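PDB 3I3A: acyl-[acyl-carrier-protein]--UDP-N-acetylglucosamine O-acyltransferase from Leptospira interrogans, which probably transfers a hydroxyacyl chain from acyl carrier protein to UDP-N-acetylglucosamine, an early step of lipid A biosynthesis. Local coordinates for residues 67-72 with 96-101; 89-94 with 113-118. All coordinates share one frame; numbering follows the deposited sequence. Where two conformers were deposited one is given.

Contact 1: 67-72 with 96-101; sequences PQDLGF and KGTKED. With S2N (S-[2-({N-[(2R)-2-hydroxy-4-{[(S)-hydroxy(methoxy)phosphoryl]oxy}-3,3-dimethylbutanoyl]-beta-alanyl}amino)ethyl] (3R)-3-hydroxydodecanethioate), chain D.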
loop_
_atom_site.group_PDB
_atom_site.type_symbol
_atom_site.label_atom_id
_atom_site.label_comp_id
_atom_site.label_asym_id
_atom_site.label_seq_id
_atom_site.Cartn_x
_atom_site.Cartn_y
_atom_site.Cartn_z
ATOM N N PRO A 67 6.433 3.835 17.624
ATOM C CA PRO A 67 5.086 3.280 17.440
ATOM C C PRO A 67 4.103 4.294 16.874
ATOM O O PRO A 67 4.170 5.483 17.206
ATOM C CB PRO A 67 4.679 2.889 18.858
ATOM C CG PRO A 67 5.979 2.544 19.513
ATOM C CD PRO A 67 6.936 3.577 18.987
ATOM N N GLN A 68 3.210 3.828 16.005
ATOM C CA GLN A 68 2.126 4.664 15.513
ATOM C C GLN A 68 0.977 4.505 16.507
ATOM O O GLN A 68 0.003 3.789 16.272
ATOM C CB GLN A 68 1.761 4.321 14.051
ATOM C CG GLN A 68 2.634 5.076 13.020
ATOM C CD GLN A 68 2.788 4.418 11.626
ATOM O OE1 GLN A 68 3.398 5.012 10.739
ATOM N NE2 GLN A 68 2.261 3.200 11.440
ATOM N N ASP A 69 1.150 5.171 17.650
ATOM C CA ASP A 69 0.288 5.033 18.824
ATOM C C ASP A 69 0.299 6.404 19.491
ATOM O O ASP A 69 1.344 6.857 19.975
ATOM C CB ASP A 69 0.851 3.938 19.760
ATOM C CG ASP A 69 -0.008 3.686 21.027
ATOM O OD1 ASP A 69 0.259 2.666 21.703
ATOM O OD2 ASP A 69 -0.922 4.474 21.364
ATOM N N LEU A 70 -0.861 7.067 19.481
ATOM C CA LEU A 70 -0.994 8.435 19.971
ATOM C C LEU A 70 -0.660 8.585 21.452
ATOM O O LEU A 70 -0.196 9.648 21.879
ATOM C CB LEU A 70 -2.411 8.959 19.727
ATOM C CG LEU A 70 -2.812 9.664 18.425
ATOM C CD1 LEU A 70 -3.941 10.650 18.739
ATOM C CD2 LEU A 70 -1.645 10.391 17.768
ATOM N N GLY A 71 -0.913 7.534 22.230
ATOM C CA GLY A 71 -0.712 7.584 23.678
ATOM C C GLY A 71 0.667 7.164 24.160
ATOM O O GLY A 71 0.969 7.295 25.347
ATOM N N PHE A 72 1.495 6.648 23.249
ATOM C CA PHE A 72 2.834 6.157 23.588
ATOM C C PHE A 72 3.787 7.297 23.961
ATOM O O PHE A 72 3.887 8.295 23.246
ATOM C CB PHE A 72 3.432 5.304 22.453
ATOM C CG PHE A 72 4.881 4.918 22.681
ATOM C CD1 PHE A 72 5.223 3.971 23.645
ATOM C CD2 PHE A 72 5.901 5.519 21.945
ATOM C CE1 PHE A 72 6.563 3.627 23.870
ATOM C CE2 PHE A 72 7.242 5.182 22.159
ATOM C CZ PHE A 72 7.573 4.235 23.124
ATOM N N LYS A 96 9.063 -0.476 16.886
ATOM C CA LYS A 96 9.452 -0.983 18.205
ATOM C C LYS A 96 8.232 -1.080 19.125
ATOM O O LYS A 96 7.161 -0.558 18.794
ATOM C CB LYS A 96 10.521 -0.078 18.833
ATOM C CG LYS A 96 10.067 1.358 19.117
ATOM C CD LYS A 96 11.193 2.198 19.693
ATOM C CE LYS A 96 10.646 3.493 20.263
ATOM N NZ LYS A 96 11.749 4.436 20.573
ATOM N N GLY A 97 8.410 -1.737 20.269
ATOM C CA GLY A 97 7.327 -1.939 21.232
ATOM C C GLY A 97 6.919 -0.707 22.026
ATOM O O GLY A 97 7.479 0.371 21.858
ATOM N N THR A 98 5.933 -0.872 22.901
ATOM C CA THR A 98 5.378 0.258 23.646
ATOM C C THR A 98 5.671 0.227 25.147
ATOM O O THR A 98 5.398 1.202 25.848
ATOM C CB THR A 98 3.866 0.383 23.445
ATOM O OG1 THR A 98 3.259 -0.903 23.620
ATOM C CG2 THR A 98 3.554 0.926 22.055
ATOM N N LYS A 99 6.205 -0.891 25.638
ATOM C CA LYS A 99 6.653 -0.975 27.026
ATOM C C LYS A 99 8.012 -1.659 27.116
ATOM O O LYS A 99 8.376 -2.464 26.240
ATOM C CB LYS A 99 5.655 -1.745 27.897
ATOM C CG LYS A 99 4.186 -1.496 27.606
ATOM C CD LYS A 99 3.313 -2.231 28.620
ATOM C CE LYS A 99 3.564 -3.736 28.600
ATOM N NZ LYS A 99 3.442 -4.332 29.974
ATOM N N GLU A 100 8.738 -1.339 28.189
ATOM C CA GLU A 100 10.056 -1.909 28.487
ATOM C C GLU A 100 10.120 -3.417 28.281
ATOM O O GLU A 100 10.989 -3.918 27.557
ATOM C CB GLU A 100 10.463 -1.561 29.931
ATOM C CG GLU A 100 11.557 -2.469 30.545
ATOM C CD GLU A 100 12.946 -2.263 29.942
ATOM O OE1 GLU A 100 13.094 -1.486 28.963
ATOM O OE2 GLU A 100 13.897 -2.889 30.456
ATOM N N ASP A 101 9.190 -4.125 28.917
ATOM C CA ASP A 101 9.128 -5.580 28.869
ATOM C C ASP A 101 8.251 -6.098 27.731
ATOM O O ASP A 101 7.941 -7.290 27.689
ATOM C CB ASP A 101 8.622 -6.126 30.215
ATOM C CG ASP A 101 7.473 -5.299 30.798
ATOM O OD1 ASP A 101 6.711 -4.660 30.030
ATOM O OD2 ASP A 101 7.335 -5.298 32.035
HETATM C CAA S2N D . -2.039 0.645 14.865
HETATM C CAB S2N D . -0.598 0.998 14.493
HETATM C CAC S2N D . -0.166 0.268 13.219
HETATM C CAD S2N D . -1.103 0.646 12.071
HETATM C CAE S2N D . -0.875 -0.256 10.856
HETATM C CAF S2N D . -2.121 -0.306 9.969
HETATM C CAG S2N D . -2.854 -1.639 10.129
HETATM C CAH S2N D . -4.335 -1.498 9.772
HETATM C CAI S2N D . -5.125 -2.735 10.205
HETATM C CAJ S2N D . -6.553 -2.694 9.657
HETATM C CAK S2N D . -7.491 -3.550 10.508
HETATM C CAL S2N D . -8.812 -3.807 9.779
HETATM C CAP S2N D . -4.758 0.711 14.507
HETATM C CAQ S2N D . -5.101 0.322 13.067
HETATM C CAS S2N D . -7.431 0.048 12.361
HETATM C CAT S2N D . -8.683 -0.826 12.451
HETATM C CAU S2N D . -9.878 -0.021 12.968
HETATM N NAR S2N D . -6.383 -0.398 13.046
HETATM O OAM S2N D . -2.315 -0.457 15.335
HETATM O OAN S2N D . 1.173 0.641 12.885
HETATM O OAY S2N D . -7.427 1.083 11.696
HETATM S SAO S2N D . -3.309 1.823 14.620
HETATM C CAW S2N D . -9.827 0.265 15.400
HETATM C CAX S2N D . -10.407 -1.141 15.560
HETATM N NAV S2N D . -9.304 0.526 14.206
HETATM O OAZ S2N D . -9.800 1.050 16.347
HETATM C CBA S2N D . -11.869 -1.045 15.999
HETATM C CBB S2N D . -12.659 -2.210 15.399
HETATM C CBF S2N D . -14.942 -5.414 14.891
HETATM C CBG S2N D . -12.462 0.278 15.510
HETATM C CBH S2N D . -11.948 -1.107 17.525
HETATM O OBC S2N D . -13.670 -2.662 16.304
HETATM O OBE S2N D . -13.707 -5.189 15.576
HETATM O OBI S2N D . -10.327 -1.834 14.311
HETATM O OBJ S2N D . -12.309 -4.445 17.674
HETATM O OBK S2N D . -14.936 -4.436 17.774
HETATM P PBD S2N D . -13.656 -4.182 16.832
#
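Two loops that leave the coils of the left-handed parallel beta-helix meet here, Pro67 and Phe72 of 67-72 packing against Lys96, Gly97 and Thr98 of 96-101. No hydrogen bond joins them; the fit is carbon against carbon, carbon against carbonyl oxygen and, at Asp69, carbon against carboxylate oxygen. Pro67 lays its ring rim on the turning backbone, with CG 3.4 Å from Lys96 O and also close to Gly97 O, which Thr78 OG1 holds by a hydrogen bond. The Lys96 side chain crosses obliquely beside that ring, its CG 3.8 Å from Pro67 CD. Thr98 CG2 sits between Phe72 CD1, 3.8 Å away, and Asp69 OD1, 3.7 Å away, while Thr98 OG1 bonds to Asp121 OD2. With CG anti to the backbone N (chi1 -179°), Asp69 carries its carboxylate out toward Thr98, whose side chain it crosses at about a right angle. The other oxygen closes an Asx turn: Gly71 N meets Asp69 OD2 at 3.2 Å, from 41° above the carboxylate plane. Gln68 reaches a neighbouring subunit, OE1 to Gly114 N and NE2 to His132 ND1; a less sure bond runs from Gln68 NE2 to the ligand's 3-hydroxyl OAN. Phe72 has Pro67 CG over one face, toward the rim, and at its edge Thr98 O lies near the ring plane, 3.3 Å from Phe72 CE1.

Contact 2: 89-94 with 113-118; sequences REYSNI and MGNSHV. With S2N (S-[2-({N-[(2R)-2-hydroxy-4-{[(S)-hydroxy(methoxy)phosphoryl]oxy}-3,3-dimethylbutanoyl]-beta-alanyl}amino)ethyl] (3R)-3-hydroxydodecanethioate), chain D.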
loop_
_atom_site.group_PDB
_atom_site.type_symbol
_atom_site.label_atom_id
_atom_site.label_comp_id
_atom_site.label_asym_id
_atom_site.label_seq_id
_atom_site.Cartn_x
_atom_site.Cartn_y
_atom_site.Cartn_z
ATOM N N ARG A 89 12.969 -6.167 2.948
ATOM C CA ARG A 89 13.076 -5.583 1.612
ATOM C C ARG A 89 12.908 -4.071 1.661
ATOM O O ARG A 89 12.729 -3.491 2.741
ATOM C CB ARG A 89 12.076 -6.225 0.645
ATOM C CG ARG A 89 12.384 -7.687 0.271
ATOM C CD ARG A 89 13.817 -7.857 -0.227
ATOM N NE ARG A 89 14.111 -7.029 -1.402
ATOM C CZ ARG A 89 14.231 -7.491 -2.646
ATOM N NH1 ARG A 89 14.085 -8.783 -2.896
ATOM N NH2 ARG A 89 14.510 -6.662 -3.642
ATOM N N GLU A 90 12.957 -3.446 0.485
ATOM C CA GLU A 90 13.071 -2.003 0.372
ATOM C C GLU A 90 11.888 -1.259 0.981
ATOM O O GLU A 90 10.741 -1.568 0.679
ATOM C CB GLU A 90 13.245 -1.606 -1.093
ATOM C CG GLU A 90 14.618 -1.946 -1.678
ATOM C CD GLU A 90 14.760 -3.381 -2.191
ATOM O OE1 GLU A 90 13.810 -4.198 -2.072
ATOM O OE2 GLU A 90 15.851 -3.685 -2.720
ATOM N N TYR A 91 12.183 -0.278 1.829
ATOM C CA TYR A 91 11.165 0.581 2.470
ATOM C C TYR A 91 10.196 -0.185 3.383
ATOM O O TYR A 91 9.166 0.358 3.784
ATOM C CB TYR A 91 10.408 1.455 1.440
ATOM C CG TYR A 91 11.339 2.233 0.553
ATOM C CD1 TYR A 91 11.397 1.994 -0.819
ATOM C CD2 TYR A 91 12.197 3.182 1.090
ATOM C CE1 TYR A 91 12.288 2.692 -1.630
ATOM C CE2 TYR A 91 13.086 3.882 0.287
ATOM C CZ TYR A 91 13.130 3.625 -1.067
ATOM O OH TYR A 91 14.014 4.328 -1.844
ATOM N N SER A 92 10.543 -1.434 3.714
ATOM C CA SER A 92 9.842 -2.179 4.768
ATOM C C SER A 92 10.047 -1.411 6.079
ATOM O O SER A 92 11.060 -0.727 6.265
ATOM C CB SER A 92 10.284 -3.649 4.862
ATOM O OG SER A 92 11.602 -3.788 5.373
ATOM N N ASN A 93 9.079 -1.551 6.982
ATOM C CA ASN A 93 8.940 -0.663 8.122
ATOM C C ASN A 93 8.586 -1.472 9.375
ATOM O O ASN A 93 7.503 -2.054 9.455
ATOM C CB ASN A 93 7.846 0.367 7.783
ATOM C CG ASN A 93 7.734 1.485 8.794
ATOM O OD1 ASN A 93 8.024 1.312 9.975
ATOM N ND2 ASN A 93 7.276 2.649 8.332
ATOM N N ILE A 94 9.504 -1.518 10.341
ATOM C CA ILE A 94 9.280 -2.279 11.570
ATOM C C ILE A 94 9.280 -1.347 12.776
ATOM O O ILE A 94 10.248 -0.618 13.016
ATOM C CB ILE A 94 10.365 -3.387 11.788
ATOM C CG1 ILE A 94 10.685 -4.166 10.494
ATOM C CG2 ILE A 94 9.983 -4.307 12.950
ATOM C CD1 ILE A 94 9.554 -5.053 9.925
ATOM N N MET A 113 8.639 -8.248 2.585
ATOM C CA MET A 113 8.730 -7.704 1.235
ATOM C C MET A 113 8.658 -6.176 1.227
ATOM O O MET A 113 8.343 -5.557 2.255
ATOM C CB MET A 113 7.673 -8.325 0.317
ATOM C CG MET A 113 7.964 -9.808 -0.023
ATOM S SD MET A 113 7.022 -10.599 -1.371
ATOM C CE MET A 113 6.818 -9.296 -2.510
ATOM N N GLY A 114 8.966 -5.578 0.073
ATOM C CA GLY A 114 9.012 -4.123 -0.040
ATOM C C GLY A 114 7.739 -3.483 0.488
ATOM O O GLY A 114 6.638 -4.003 0.284
ATOM N N ASN A 115 7.892 -2.364 1.186
ATOM C CA ASN A 115 6.756 -1.604 1.689
ATOM C C ASN A 115 5.905 -2.310 2.743
ATOM O O ASN A 115 4.872 -1.780 3.126
ATOM C CB ASN A 115 5.837 -1.147 0.533
ATOM C CG ASN A 115 6.243 0.177 -0.047
ATOM O OD1 ASN A 115 7.193 0.803 0.411
ATOM N ND2 ASN A 115 5.519 0.623 -1.078
ATOM N N SER A 116 6.313 -3.495 3.191
ATOM C CA SER A 116 5.558 -4.204 4.232
ATOM C C SER A 116 5.781 -3.543 5.589
ATOM O O SER A 116 6.801 -2.892 5.809
ATOM C CB SER A 116 5.864 -5.707 4.260
ATOM O OG SER A 116 7.210 -5.979 4.639
ATOM N N HIS A 117 4.804 -3.698 6.485
ATOM C CA HIS A 117 4.804 -3.015 7.772
ATOM C C HIS A 117 4.477 -3.935 8.957
ATOM O O HIS A 117 3.509 -4.703 8.923
ATOM C CB HIS A 117 3.822 -1.849 7.729
ATOM C CG HIS A 117 3.552 -1.232 9.070
ATOM N ND1 HIS A 117 4.505 -0.522 9.767
ATOM C CD2 HIS A 117 2.432 -1.214 9.835
ATOM C CE1 HIS A 117 3.984 -0.096 10.905
ATOM N NE2 HIS A 117 2.724 -0.488 10.965
ATOM N N VAL A 118 5.304 -3.857 10.004
ATOM C CA VAL A 118 5.036 -4.560 11.268
ATOM C C VAL A 118 4.823 -3.536 12.405
ATOM O O VAL A 118 5.768 -2.850 12.824
ATOM C CB VAL A 118 6.183 -5.551 11.611
ATOM C CG1 VAL A 118 6.010 -6.141 13.023
ATOM C CG2 VAL A 118 6.267 -6.675 10.578
HETATM C CAA S2N D . -2.039 0.645 14.865
HETATM C CAB S2N D . -0.598 0.998 14.493
HETATM C CAC S2N D . -0.166 0.268 13.219
HETATM C CAD S2N D . -1.103 0.646 12.071
HETATM C CAE S2N D . -0.875 -0.256 10.856
HETATM C CAF S2N D . -2.121 -0.306 9.969
HETATM C CAG S2N D . -2.854 -1.639 10.129
HETATM C CAH S2N D . -4.335 -1.498 9.772
HETATM C CAI S2N D . -5.125 -2.735 10.205
HETATM C CAJ S2N D . -6.553 -2.694 9.657
HETATM C CAK S2N D . -7.491 -3.550 10.508
HETATM C CAL S2N D . -8.812 -3.807 9.779
HETATM C CAP S2N D . -4.758 0.711 14.507
HETATM C CAQ S2N D . -5.101 0.322 13.067
HETATM C CAS S2N D . -7.431 0.048 12.361
HETATM C CAT S2N D . -8.683 -0.826 12.451
HETATM C CAU S2N D . -9.878 -0.021 12.968
HETATM N NAR S2N D . -6.383 -0.398 13.046
HETATM O OAM S2N D . -2.315 -0.457 15.335
HETATM O OAN S2N D . 1.173 0.641 12.885
HETATM O OAY S2N D . -7.427 1.083 11.696
HETATM S SAO S2N D . -3.309 1.823 14.620
HETATM C CAW S2N D . -9.827 0.265 15.400
HETATM C CAX S2N D . -10.407 -1.141 15.560
HETATM N NAV S2N D . -9.304 0.526 14.206
HETATM O OAZ S2N D . -9.800 1.050 16.347
HETATM C CBA S2N D . -11.869 -1.045 15.999
HETATM C CBB S2N D . -12.659 -2.210 15.399
HETATM C CBF S2N D . -14.942 -5.414 14.891
HETATM C CBG S2N D . -12.462 0.278 15.510
HETATM C CBH S2N D . -11.948 -1.107 17.525
HETATM O OBC S2N D . -13.670 -2.662 16.304
HETATM O OBE S2N D . -13.707 -5.189 15.576
HETATM O OBI S2N D . -10.327 -1.834 14.311
HETATM O OBJ S2N D . -12.309 -4.445 17.674
HETATM O OBK S2N D . -14.936 -4.436 17.774
HETATM P PBD S2N D . -13.656 -4.182 16.832
#
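Asn93 and Ile94 run parallel to His117 and Val118, CA atoms 4.8 Å apart in each pair, with Asn93 N bonded to Ser116 O and Val118 N to Asn93 O, the latter at 2.9 Å and nearly straight (167°). Just before the strands, Asn115 N donates to Glu90 O, tying together two type II turns, Arg89-Ser92 and Met113-Ser116. Each turn is closed by its serine, whose N and OG both bond back to the first carbonyl; Ser116 OG meets Met113 O at 2.7 Å on an in-plane lone pair. These are successive coils of a left-handed parallel beta-helix, stacked turn on turn and strand on strand. On the face shared by Ile94 and Val118 the side chains lie alongside each other, Ile94 CD1 3.7 Å from Val118 CG2, with Ile106 and Leu130 packed around them. On the other face Asn93 and His117 point the same way, side by side, amide and ring planes 87° apart in one of the two Asn93 conformers. His117 chi1, 169°, lays the ring beside Asn93, where ND1 makes a weak bond to Asn93 O (3.4 Å). The ring stacks on His132 of a neighbouring subunit, and His117 NE2 shares a 2.7 Å hydrogen bond with the ligand hydroxyl OAN, near the ring plane.

Overall arrangement
Contact 2 is wholly buried in the body of the beta-helix, whereas contact 1 is only partly buried and lies farther from the chain centre; their centres are about 19 Å apart. The chain runs from 89-94 almost directly into 96-101, so one coil serves both. Repeating backbone hydrogen bonds govern contact 2, while contact 1 has no hydrogen bond across it and relies on side chains against carbonyls and aliphatic carbons. Both contacts reach the ligand's 3-hydroxyl, Gln68 less surely than His117. Gln68 NE2 and His117 NE2 merely pack against each other, 3.7 Å apart. Between subunits they interlock too, since the loop of 67-72 reaches the 113-118 turn of a neighbouring subunit.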